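PDB 6Y1Y: CheA from Treponema denticola, which is a histidine kinase, here its dimerization domain, that probably autophosphorylates and phosphorylates CheY or CheB, relaying chemoreceptor signals to the flagellar motors. Local coordinates for residues B[81-84]-B[85-89]. Numbering follows the deposited sequence.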
# COMPACT_ATOMS: atom_id res chain seq x y z
N ASN B 81 13.35 8.49 -26.01
CA ASN B 81 12.56 7.27 -25.96
C ASN B 81 12.84 6.47 -24.69
O ASN B 81 11.92 5.91 -24.09
CB ASN B 81 12.80 6.44 -27.22
CG ASN B 81 12.13 7.05 -28.42
OD1 ASN B 81 11.20 7.84 -28.29
ND2 ASN B 81 12.62 6.72 -29.61
N GLU B 82 14.10 6.42 -24.26
CA GLU B 82 14.43 5.77 -23.00
C GLU B 82 13.76 6.52 -21.86
O GLU B 82 13.15 5.92 -20.97
CB GLU B 82 15.95 5.75 -22.78
CG GLU B 82 16.75 4.84 -23.71
CD GLU B 82 16.78 3.38 -23.27
OE1 GLU B 82 16.18 3.06 -22.23
OE2 GLU B 82 17.37 2.56 -23.99
N TYR B 83 13.77 7.85 -21.96
CA TYR B 83 13.26 8.69 -20.90
C TYR B 83 11.75 8.54 -20.77
O TYR B 83 11.24 8.39 -19.66
CB TYR B 83 13.65 10.14 -21.22
CG TYR B 83 12.94 11.25 -20.50
CD1 TYR B 83 13.19 11.49 -19.16
CD2 TYR B 83 12.10 12.13 -21.19
CE1 TYR B 83 12.58 12.53 -18.51
CE2 TYR B 83 11.50 13.18 -20.55
CZ TYR B 83 11.75 13.38 -19.21
OH TYR B 83 11.14 14.42 -18.57
N SER B 84 11.03 8.52 -21.88
CA SER B 84 9.58 8.36 -21.75
C SER B 84 9.22 6.96 -21.26
O SER B 84 8.25 6.81 -20.50
CB SER B 84 8.87 8.68 -23.07
OG SER B 84 9.35 7.93 -24.15
N SER B 85 9.98 5.93 -21.64
CA SER B 85 9.71 4.61 -21.09
C SER B 85 9.91 4.60 -19.58
O SER B 85 9.13 4.00 -18.83
CB SER B 85 10.62 3.57 -21.73
OG SER B 85 10.21 3.24 -23.06
N LEU B 86 10.96 5.29 -19.12
CA LEU B 86 11.25 5.36 -17.69
C LEU B 86 10.17 6.13 -16.93
O LEU B 86 9.76 5.72 -15.83
CB LEU B 86 12.63 6.00 -17.51
CG LEU B 86 13.18 6.16 -16.09
CD1 LEU B 86 13.19 4.81 -15.38
CD2 LEU B 86 14.56 6.75 -16.14
N LEU B 87 9.68 7.24 -17.49
CA LEU B 87 8.64 8.02 -16.83
C LEU B 87 7.36 7.21 -16.63
O LEU B 87 6.60 7.49 -15.70
CB LEU B 87 8.31 9.28 -17.63
CG LEU B 87 9.39 10.35 -17.74
CD1 LEU B 87 8.85 11.46 -18.60
CD2 LEU B 87 9.72 10.88 -16.34
N GLU B 88 7.10 6.23 -17.48
CA GLU B 88 5.82 5.53 -17.43
C GLU B 88 5.92 4.16 -16.81
O GLU B 88 4.93 3.43 -16.80
CB GLU B 88 5.24 5.40 -18.86
CG GLU B 88 4.99 6.74 -19.53
CD GLU B 88 4.40 6.62 -20.93
OE1 GLU B 88 4.67 5.62 -21.63
OE2 GLU B 88 3.65 7.55 -21.33
N VAL B 89 7.07 3.82 -16.20
CA VAL B 89 7.30 2.41 -15.85
C VAL B 89 6.34 1.92 -14.76
O VAL B 89 5.97 0.73 -14.76
CB VAL B 89 8.78 2.18 -15.49
CG1 VAL B 89 9.15 2.86 -14.21
CG2 VAL B 89 9.10 0.68 -15.41
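L87 lays its CD1 methyl over one face of the Y83 ring, one helical turn earlier, in a CH-pi contact 3.8 Å from CD1 to the ring centroid. The methyl sits off centre, toward the hydroxyl-bearing end of the ring, closest to CZ of Y83 at 3.5 Å. Y83 reaches it by swinging CG anti to its own backbone N (chi1 164°), which leans the outward-pointing ring toward the next turn. Beneath this pair, L87 N donates to Y83 O at 2.9 Å, so the two residues are joined through backbone and side chain alike. L86 N to E82 O, also 2.9 Å, and S85 N to N81 O, 3.1 Å, continue the helical N-H(i+4) to O=C(i) pattern. OG of S85, beside its backbone N (chi1 -76°), adds a weak second hydrogen bond, 3.3 Å from S85 OG to N81 O. At the last turn of helix 72-87 the ladder slackens: E88 N bonds only weakly to S84 O, at 3.3 Å and a bent N-H...O angle of 132°, and E88 is the first residue to leave helical backbone angles. Away from the ring, E82 forms salt bridges to K58 and R54, and L86 packs on Y48 and T52 of helix 7-67 and on T52 of the second subunit. Y83 meets L56 of the second subunit, and L87 meets T52 of that subunit, placing the ring-methyl pair at the dimer interface of this helical bundle. The CH-pi overlap is dispersive and weakly directional, consistent with main-chain bonds holding the helix while the methyl settles the ring's packing.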